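Local coordinates for PILD processed protein (PDB 4D40), which is a type IV pilin, probably the subunit that assembles into pilus fibres on the cell surface of a metal-reducing bacterium, at residues L29-S43 and D51-Q65. Numbering follows the deposited sequence.
Sequences LYPASQSLANSPYYS and DKFGFSLKAVPTNRQ
The open end of the antiparallel hairpin of strands 42-48 and 55-61 is set by Tyr42, Ser43, Val60 and Pro61. Ser43 and Val60 form the hydrogen-bonded pair, with Val60 N to Ser43 O at 2.9 Å and almost straight. A water joins Ser43 OG to Val60 O. Next to the Ser43-Val60 pair, Tyr42 and Pro61 are a non-hydrogen-bonded pair, and Tyr42 CE1 lies 3.8 Å from Pro61 CB. The phenol leans on to Gln65, whose NE2 donates to Tyr42 OH (3.0 Å). NE2 also donates to Lys2 O, and Gln65 OE1 accepts from Arg5 NE, so the hairpin end is tied to helix 2-27.

Beyond the strands, Pro40 O takes two donors. Thr62 OG1 donates to Pro40 O at 2.7 Å, in the carbonyl plane and on a lone pair; chi1 of 66° sets it between backbone N and carbonyl carbon. The bond from Arg64 NH1 to Pro40 O is longer, 3.2 Å, and comes from a poorly ordered side chain.

In this pilin head the loop 29-41 leads from the long N-terminal helix to the sheet, and its first residues, Leu29 and Tyr30, lie against the turn that leads into strand 55-61. There Tyr30 N donates to Lys52 O at 2.8 Å. The edge of Phe55 points at the face of Tyr30 in a T-shaped stack, centroids 4.8 Å apart and planes at 84°. Tyr30 OH bonds to Glu21 of the helix. Leu29 CD2 sits over the Phe53 ring, a CH-pi contact 3.7 Å from its centroid.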
ATOM      1  N   LEU A  29     -17.352  -1.856  -6.752  1.00 23.01           N
ATOM      2  CA  LEU A  29     -16.496  -2.929  -6.252  1.00 21.02           C
ATOM      3  C   LEU A  29     -15.039  -2.583  -6.528  1.00 26.69           C
ATOM      4  O   LEU A  29     -14.749  -1.796  -7.423  1.00 26.35           O
ATOM      5  CB  LEU A  29     -16.832  -4.260  -6.922  1.00 24.92           C
ATOM      6  CG  LEU A  29     -18.153  -4.945  -6.585  1.00 27.52           C
ATOM      7  CD1 LEU A  29     -18.335  -6.151  -7.486  1.00 37.79           C
ATOM      8  CD2 LEU A  29     -18.201  -5.351  -5.118  1.00 32.40           C
ATOM      9  N   TYR A  30     -14.121  -3.173  -5.773  1.00 23.45           N
ATOM     10  CA  TYR A  30     -12.700  -3.029  -6.089  1.00 20.31           C
ATOM     11  C   TYR A  30     -12.328  -4.012  -7.192  1.00 23.06           C
ATOM     12  O   TYR A  30     -13.010  -5.017  -7.381  1.00 23.83           O
ATOM     13  CB  TYR A  30     -11.842  -3.243  -4.841  1.00 20.13           C
ATOM     14  CG  TYR A  30     -12.016  -2.144  -3.826  1.00 18.18           C
ATOM     15  CD1 TYR A  30     -11.569  -0.852  -4.092  1.00 16.87           C
ATOM     16  CD2 TYR A  30     -12.637  -2.388  -2.608  1.00 19.26           C
ATOM     17  CE1 TYR A  30     -11.730   0.163  -3.166  1.00 19.74           C
ATOM     18  CE2 TYR A  30     -12.802  -1.376  -1.678  1.00 19.91           C
ATOM     19  CZ  TYR A  30     -12.353  -0.104  -1.966  1.00 19.02           C
ATOM     20  OH  TYR A  30     -12.519   0.898  -1.037  1.00 20.43           O
ATOM     21  N   PRO A  31     -11.247  -3.720  -7.937  1.00 20.39           N
ATOM     22  CA  PRO A  31     -10.845  -4.569  -9.065  1.00 22.65           C
ATOM     23  C   PRO A  31     -10.169  -5.869  -8.653  1.00 20.13           C
ATOM     24  O   PRO A  31      -9.656  -5.978  -7.542  1.00 25.92           O
ATOM     25  CB  PRO A  31      -9.858  -3.686  -9.830  1.00 21.62           C
ATOM     26  CG  PRO A  31      -9.296  -2.780  -8.794  1.00 20.92           C
ATOM     27  CD  PRO A  31     -10.434  -2.495  -7.859  1.00 23.38           C
ATOM     28  N   ALA A  32     -10.153  -6.828  -9.570  1.00 22.48           N
ATOM     29  CA  ALA A  32      -9.532  -8.122  -9.322  1.00 24.49           C
ATOM     30  C   ALA A  32      -8.022  -7.994  -9.147  1.00 29.70           C
ATOM     31  O   ALA A  32      -7.404  -8.802  -8.450  1.00 28.72           O
ATOM     32  CB  ALA A  32      -9.845  -9.077 -10.453  1.00 28.66           C
ATOM     33  N   SER A  33      -7.432  -6.990  -9.793  1.00 23.88           N
ATOM     34  CA  SER A  33      -5.985  -6.777  -9.742  1.00 24.28           C
ATOM     35  C   SER A  33      -5.610  -5.317  -9.947  1.00 27.13           C
ATOM     36  O   SER A  33      -6.422  -4.518 -10.403  1.00 27.68           O
ATOM     37  CB  SER A  33      -5.281  -7.628 -10.805  1.00 34.70           C
ATOM     38  OG  SER A  33      -5.669  -7.243 -12.114  1.00 35.25           O
ATOM     39  N   GLN A  34      -4.367  -4.984  -9.613  1.00 21.68           N
ATOM     40  CA  GLN A  34      -3.833  -3.645  -9.826  1.00 20.83           C
ATOM     41  C   GLN A  34      -2.353  -3.789 -10.143  1.00 28.10           C
ATOM     42  O   GLN A  34      -1.634  -4.487  -9.428  1.00 29.05           O
ATOM     43  CB  GLN A  34      -4.035  -2.749  -8.600  1.00 28.02           C
ATOM     44  CG  GLN A  34      -3.572  -1.301  -8.801  1.00 32.93           C
ATOM     45  CD  GLN A  34      -3.770  -0.430  -7.563  1.00 35.02           C
ATOM     46  OE1 GLN A  34      -3.676  -0.910  -6.431  1.00 35.74           O
ATOM     47  NE2 GLN A  34      -4.044   0.859  -7.776  1.00 27.36           N
ATOM     48  N   SER A  35      -1.908  -3.150 -11.220  1.00 29.37           N
ATOM     49  CA  SER A  35      -0.502  -3.178 -11.594  0.52 30.34           C
ATOM     50  C   SER A  35       0.289  -2.220 -10.713  1.00 32.86           C
ATOM     51  O   SER A  35      -0.031  -1.032 -10.624  1.00 33.96           O
ATOM     52  CB  SER A  35      -0.332  -2.815 -13.070  0.52 35.54           C
ATOM     53  OG  SER A  35       1.020  -2.944 -13.469  0.52 38.56           O
ATOM     54  N   LEU A  36       1.318  -2.744 -10.056  1.00 24.77           N
ATOM     55  CA  LEU A  36       2.135  -1.953  -9.151  1.00 21.48           C
ATOM     56  C   LEU A  36       3.593  -2.120  -9.523  1.00 25.85           C
ATOM     57  O   LEU A  36       4.002  -3.186  -9.976  1.00 29.07           O
ATOM     58  CB  LEU A  36       1.908  -2.373  -7.701  1.00 20.31           C
ATOM     59  CG  LEU A  36       0.479  -2.231  -7.172  1.00 23.13           C
ATOM     60  CD1 LEU A  36       0.345  -2.964  -5.852  1.00 25.82           C
ATOM     61  CD2 LEU A  36       0.125  -0.765  -7.017  1.00 22.67           C
ATOM     62  N   ALA A  37       4.366  -1.057  -9.336  1.00 28.24           N
ATOM     63  CA  ALA A  37       5.782  -1.055  -9.703  1.00 32.11           C
ATOM     64  C   ALA A  37       6.663  -1.250  -8.483  1.00 30.85           C
ATOM     65  O   ALA A  37       6.631  -0.443  -7.560  1.00 39.13           O
ATOM     66  CB  ALA A  37       6.136   0.240 -10.397  1.00 34.67           C
ATOM     67  N   ASN A  38       7.461  -2.315  -8.486  1.00 32.81           N
ATOM     68  CA  ASN A  38       8.425  -2.542  -7.415  1.00 28.35           C
ATOM     69  C   ASN A  38       9.695  -1.718  -7.589  1.00 34.14           C
ATOM     70  O   ASN A  38       9.995  -1.226  -8.679  1.00 35.46           O
ATOM     71  CB  ASN A  38       8.797  -4.021  -7.327  1.00 34.21           C
ATOM     72  CG  ASN A  38       7.652  -4.876  -6.858  1.00 39.05           C
ATOM     73  OD1 ASN A  38       6.668  -4.370  -6.332  1.00 34.00           O
ATOM     74  ND2 ASN A  38       7.777  -6.186  -7.034  1.00 39.08           N
ATOM     75  N   SER A  39      10.427  -1.575  -6.490  1.00 25.72           N
ATOM     76  CA  SER A  39      11.713  -0.890  -6.471  1.00 23.51           C
ATOM     77  C   SER A  39      12.741  -1.822  -5.860  1.00 24.83           C
ATOM     78  O   SER A  39      12.393  -2.888  -5.374  1.00 25.97           O
ATOM     79  CB  SER A  39      11.631   0.398  -5.657  1.00 26.39           C
ATOM     80  OG  SER A  39      11.619   0.103  -4.269  1.00 26.88           O
ATOM     81  N   PRO A  40      14.011  -1.419  -5.861  1.00 26.42           N
ATOM     82  CA  PRO A  40      15.014  -2.237  -5.173  1.00 29.30           C
ATOM     83  C   PRO A  40      14.778  -2.340  -3.664  1.00 29.39           C
ATOM     84  O   PRO A  40      15.389  -3.195  -3.016  1.00 28.89           O
ATOM     85  CB  PRO A  40      16.322  -1.500  -5.463  1.00 32.45           C
ATOM     86  CG  PRO A  40      16.055  -0.731  -6.713  1.00 36.73           C
ATOM     87  CD  PRO A  40      14.625  -0.319  -6.626  1.00 30.35           C
ATOM     88  N   TYR A  41      13.894  -1.496  -3.134  1.00 27.50           N
ATOM     89  CA  TYR A  41      13.717  -1.354  -1.691  1.00 31.59           C
ATOM     90  C   TYR A  41      12.389  -1.885  -1.163  1.00 22.93           C
ATOM     91  O   TYR A  41      12.312  -2.291  -0.000  1.00 23.52           O
ATOM     92  CB  TYR A  41      13.850   0.115  -1.307  1.00 23.76           C
ATOM     93  CG  TYR A  41      15.180   0.700  -1.701  1.00 26.34           C
ATOM     94  CD1 TYR A  41      16.311   0.438  -0.950  1.00 31.65           C
ATOM     95  CD2 TYR A  41      15.302   1.510  -2.818  1.00 33.34           C
ATOM     96  CE1 TYR A  41      17.535   0.966  -1.296  1.00 38.94           C
ATOM     97  CE2 TYR A  41      16.528   2.047  -3.176  1.00 32.11           C
ATOM     98  CZ  TYR A  41      17.636   1.768  -2.407  1.00 38.21           C
ATOM     99  OH  TYR A  41      18.860   2.294  -2.738  1.00 41.80           O
ATOM    100  N   TYR A  42      11.361  -1.887  -2.004  1.00 23.15           N
ATOM    101  CA  TYR A  42      10.052  -2.394  -1.609  1.00 21.35           C
ATOM    102  C   TYR A  42       9.388  -3.195  -2.715  1.00 21.50           C
ATOM    103  O   TYR A  42       9.513  -2.874  -3.900  1.00 22.52           O
ATOM    104  CB  TYR A  42       9.103  -1.252  -1.201  1.00 19.89           C
ATOM    105  CG  TYR A  42       9.412  -0.637   0.145  1.00 19.66           C
ATOM    106  CD1 TYR A  42       8.864  -1.156   1.310  1.00 19.05           C
ATOM    107  CD2 TYR A  42      10.239   0.466   0.247  1.00 20.65           C
ATOM    108  CE1 TYR A  42       9.153  -0.602   2.545  1.00 19.10           C
ATOM    109  CE2 TYR A  42      10.539   1.028   1.471  1.00 22.98           C
ATOM    110  CZ  TYR A  42       9.987   0.495   2.616  1.00 20.07           C
ATOM    111  OH  TYR A  42      10.281   1.057   3.833  1.00 22.12           O
ATOM    112  N   SER A  43       8.666  -4.228  -2.297  1.00 20.83           N
ATOM    113  CA  SER A  43       7.813  -5.005  -3.178  1.00 20.93           C
ATOM    114  C   SER A  43       6.375  -4.696  -2.813  1.00 19.15           C
ATOM    115  O   SER A  43       5.989  -4.841  -1.656  1.00 22.71           O
ATOM    116  CB  SER A  43       8.105  -6.497  -3.037  1.00 24.13           C
ATOM    117  OG  SER A  43       9.456  -6.763  -3.343  1.00 26.84           O
ATOM    118  N   ASP A  51     -15.032 -10.819  -1.730  1.00 34.53           N
ATOM    119  CA  ASP A  51     -16.264 -10.170  -2.179  1.00 32.82           C
ATOM    120  C   ASP A  51     -16.008  -8.801  -2.821  1.00 29.35           C
ATOM    121  O   ASP A  51     -16.955  -8.127  -3.244  1.00 29.41           O
ATOM    122  CB  ASP A  51     -17.279 -10.046  -1.022  1.00 33.98           C
ATOM    123  CG  ASP A  51     -16.854  -9.068   0.082  1.00 30.35           C
ATOM    124  OD1 ASP A  51     -15.823  -8.376  -0.033  1.00 28.04           O
ATOM    125  OD2 ASP A  51     -17.605  -8.980   1.083  1.00 33.96           O
ATOM    126  N   LYS A  52     -14.733  -8.413  -2.895  1.00 26.64           N
ATOM    127  CA  LYS A  52     -14.296  -7.210  -3.607  1.00 26.05           C
ATOM    128  C   LYS A  52     -14.804  -5.910  -2.971  1.00 25.55           C
ATOM    129  O   LYS A  52     -14.750  -4.853  -3.600  1.00 25.73           O
ATOM    130  CB  LYS A  52     -14.737  -7.267  -5.077  1.00 31.30           C
ATOM    131  CG  LYS A  52     -14.289  -8.519  -5.842  1.00 41.77           C
ATOM    132  CD  LYS A  52     -12.811  -8.489  -6.180  1.00 47.90           C
ATOM    133  CE  LYS A  52     -12.323  -9.844  -6.692  1.00 60.62           C
ATOM    134  NZ  LYS A  52     -12.142 -10.834  -5.592  1.00 57.42           N
ATOM    135  N   PHE A  53     -15.279  -5.980  -1.728  1.00 24.70           N
ATOM    136  CA  PHE A  53     -15.674  -4.773  -0.997  1.00 24.81           C
ATOM    137  C   PHE A  53     -14.553  -4.213  -0.117  1.00 23.38           C
ATOM    138  O   PHE A  53     -14.704  -3.134   0.470  1.00 23.79           O
ATOM    139  CB  PHE A  53     -16.912  -5.052  -0.140  1.00 27.12           C
ATOM    140  CG  PHE A  53     -18.193  -5.084  -0.924  1.00 28.84           C
ATOM    141  CD1 PHE A  53     -18.670  -3.940  -1.540  1.00 29.00           C
ATOM    142  CD2 PHE A  53     -18.928  -6.255  -1.036  1.00 30.68           C
ATOM    143  CE1 PHE A  53     -19.858  -3.965  -2.261  1.00 30.88           C
ATOM    144  CE2 PHE A  53     -20.112  -6.287  -1.756  1.00 33.02           C
ATOM    145  CZ  PHE A  53     -20.581  -5.138  -2.362  1.00 32.59           C
ATOM    146  N   GLY A  54     -13.439  -4.936  -0.034  1.00 23.67           N
ATOM    147  CA  GLY A  54     -12.269  -4.482   0.700  1.00 23.17           C
ATOM    148  C   GLY A  54     -10.980  -4.781  -0.040  1.00 22.41           C
ATOM    149  O   GLY A  54     -10.997  -5.454  -1.070  1.00 23.63           O
ATOM    150  N   PHE A  55      -9.863  -4.277   0.480  1.00 20.07           N
ATOM    151  CA  PHE A  55      -8.546  -4.633  -0.042  1.00 19.38           C
ATOM    152  C   PHE A  55      -7.446  -4.358   0.968  1.00 24.33           C
ATOM    153  O   PHE A  55      -7.645  -3.650   1.953  1.00 20.03           O
ATOM    154  CB  PHE A  55      -8.233  -3.866  -1.337  1.00 18.96           C
ATOM    155  CG  PHE A  55      -7.995  -2.390  -1.136  1.00 17.75           C
ATOM    156  CD1 PHE A  55      -6.777  -1.917  -0.680  1.00 17.94           C
ATOM    157  CD2 PHE A  55      -8.998  -1.469  -1.416  1.00 20.97           C
ATOM    158  CE1 PHE A  55      -6.559  -0.569  -0.500  1.00 20.96           C
ATOM    159  CE2 PHE A  55      -8.783  -0.126  -1.241  1.00 21.23           C
ATOM    160  CZ  PHE A  55      -7.556   0.329  -0.780  1.00 19.69           C
ATOM    161  N   SER A  56      -6.272  -4.910   0.684  1.00 19.45           N
ATOM    162  CA  SER A  56      -5.058  -4.576   1.406  1.00 20.97           C
ATOM    163  C   SER A  56      -3.949  -4.282   0.413  1.00 20.79           C
ATOM    164  O   SER A  56      -3.646  -5.111  -0.448  1.00 21.57           O
ATOM    165  CB  SER A  56      -4.633  -5.714   2.327  1.00 20.05           C
ATOM    166  OG  SER A  56      -3.355  -5.444   2.885  1.00 21.01           O
ATOM    167  N   LEU A  57      -3.364  -3.095   0.539  1.00 16.45           N
ATOM    168  CA  LEU A  57      -2.152  -2.736  -0.193  1.00 17.67           C
ATOM    169  C   LEU A  57      -0.979  -2.901   0.752  1.00 18.92           C
ATOM    170  O   LEU A  57      -1.046  -2.443   1.895  1.00 18.74           O
ATOM    171  CB  LEU A  57      -2.217  -1.294  -0.704  1.00 19.14           C
ATOM    172  CG  LEU A  57      -3.076  -1.028  -1.934  1.00 17.41           C
ATOM    173  CD1 LEU A  57      -3.345   0.473  -2.081  1.00 21.30           C
ATOM    174  CD2 LEU A  57      -2.389  -1.574  -3.175  1.00 19.64           C
ATOM    175  N   LYS A  58       0.093  -3.552   0.301  1.00 18.07           N
ATOM    176  CA  LYS A  58       1.263  -3.702   1.154  1.00 16.36           C
ATOM    177  C   LYS A  58       2.534  -3.300   0.442  1.00 21.33           C
ATOM    178  O   LYS A  58       2.657  -3.443  -0.775  1.00 21.59           O
ATOM    179  CB  LYS A  58       1.417  -5.138   1.651  1.00 20.88           C
ATOM    180  CG  LYS A  58       0.254  -5.625   2.495  1.00 21.48           C
ATOM    181  CD  LYS A  58       0.553  -6.987   3.089  1.00 27.58           C
ATOM    182  CE  LYS A  58      -0.387  -7.307   4.230  1.00 35.29           C
ATOM    183  NZ  LYS A  58      -1.762  -7.510   3.722  1.00 33.06           N
ATOM    184  N   ALA A  59       3.471  -2.805   1.241  1.00 21.44           N
ATOM    185  CA  ALA A  59       4.831  -2.531   0.801  1.00 18.19           C
ATOM    186  C   ALA A  59       5.781  -3.304   1.698  1.00 16.96           C
ATOM    187  O   ALA A  59       5.931  -2.983   2.878  1.00 20.45           O
ATOM    188  CB  ALA A  59       5.126  -1.048   0.856  1.00 18.31           C
ATOM    189  N   VAL A  60       6.408  -4.330   1.133  1.00 18.98           N
ATOM    190  CA  VAL A  60       7.296  -5.209   1.885  1.00 19.31           C
ATOM    191  C   VAL A  60       8.738  -4.837   1.610  1.00 20.02           C
ATOM    192  O   VAL A  60       9.189  -4.956   0.474  1.00 23.73           O
ATOM    193  CB  VAL A  60       7.074  -6.691   1.516  1.00 22.02           C
ATOM    194  CG1 VAL A  60       8.043  -7.591   2.284  1.00 26.06           C
ATOM    195  CG2 VAL A  60       5.637  -7.096   1.789  1.00 22.32           C
ATOM    196  N   PRO A  61       9.470  -4.401   2.645  1.00 21.43           N
ATOM    197  CA  PRO A  61      10.871  -4.045   2.388  1.00 22.05           C
ATOM    198  C   PRO A  61      11.717  -5.235   1.955  1.00 23.63           C
ATOM    199  O   PRO A  61      11.492  -6.356   2.402  1.00 29.16           O
ATOM    200  CB  PRO A  61      11.345  -3.497   3.738  1.00 27.74           C
ATOM    201  CG  PRO A  61      10.449  -4.128   4.742  1.00 27.33           C
ATOM    202  CD  PRO A  61       9.115  -4.240   4.067  1.00 23.81           C
ATOM    203  N   THR A  62      12.668  -4.976   1.064  1.00 24.83           N
ATOM    204  CA  THR A  62      13.676  -5.957   0.693  1.00 27.12           C
ATOM    205  C   THR A  62      14.771  -5.951   1.750  1.00 30.50           C
ATOM    206  O   THR A  62      14.777  -5.105   2.640  1.00 30.97           O
ATOM    207  CB  THR A  62      14.288  -5.648  -0.679  1.00 30.81           C
ATOM    208  OG1 THR A  62      15.027  -4.427  -0.593  1.00 29.34           O
ATOM    209  CG2 THR A  62      13.208  -5.508  -1.744  1.00 30.62           C
ATOM    210  N   ASN A  63      15.707  -6.888   1.649  1.00 42.61           N
ATOM    211  CA  ASN A  63      16.850  -6.910   2.558  1.00 51.73           C
ATOM    212  C   ASN A  63      17.686  -5.632   2.445  1.00 43.84           C
ATOM    213  O   ASN A  63      18.394  -5.257   3.379  1.00 50.52           O
ATOM    214  CB  ASN A  63      17.720  -8.142   2.291  1.00 56.58           C
ATOM    215  CG  ASN A  63      17.973  -8.373   0.814  1.00 92.19           C
ATOM    216  OD1 ASN A  63      17.712  -7.504  -0.016  1.00 91.60           O
ATOM    217  ND2 ASN A  63      18.482  -9.552   0.478  1.00126.64           N
ATOM    218  N   ARG A  64      17.582  -4.962   1.300  1.00 41.92           N
ATOM    219  CA  ARG A  64      18.319  -3.728   1.039  1.00 44.64           C
ATOM    220  C   ARG A  64      17.731  -2.513   1.763  1.00 36.83           C
ATOM    221  O   ARG A  64      18.305  -1.427   1.725  1.00 40.30           O
ATOM    222  CB  ARG A  64      18.353  -3.456  -0.466  1.00 42.39           C
ATOM    223  CG  ARG A  64      18.962  -4.589  -1.268  1.00 72.41           C
ATOM    224  CD  ARG A  64      18.846  -4.363  -2.762  1.00 97.91           C
ATOM    225  NE  ARG A  64      19.003  -5.617  -3.497  1.00109.89           N
ATOM    226  CZ  ARG A  64      17.999  -6.413  -3.861  1.00 99.09           C
ATOM    227  NH1 ARG A  64      16.739  -6.094  -3.577  1.00 56.42           N
ATOM    228  NH2 ARG A  64      18.256  -7.535  -4.521  1.00124.17           N
ATOM    229  N   GLN A  65      16.590  -2.704   2.420  1.00 29.54           N
ATOM    230  CA  GLN A  65      15.875  -1.613   3.071  1.00 32.88           C
ATOM    231  C   GLN A  65      15.684  -1.938   4.549  1.00 29.47           C
ATOM    232  O   GLN A  65      14.662  -2.490   4.943  1.00 29.73           O
ATOM    233  CB  GLN A  65      14.536  -1.391   2.364  1.00 28.29           C
ATOM    234  CG  GLN A  65      13.550  -0.435   3.045  1.00 26.91           C
ATOM    235  CD  GLN A  65      14.021   1.005   3.094  1.00 27.86           C
ATOM    236  OE1 GLN A  65      15.105   1.344   2.630  1.00 28.18           O
ATOM    237  NE2 GLN A  65      13.184   1.871   3.662  1.00 27.96           N
TER
HETATM  238  O   HOH W   1      10.280  -7.264  -0.599  1.00 26.55           O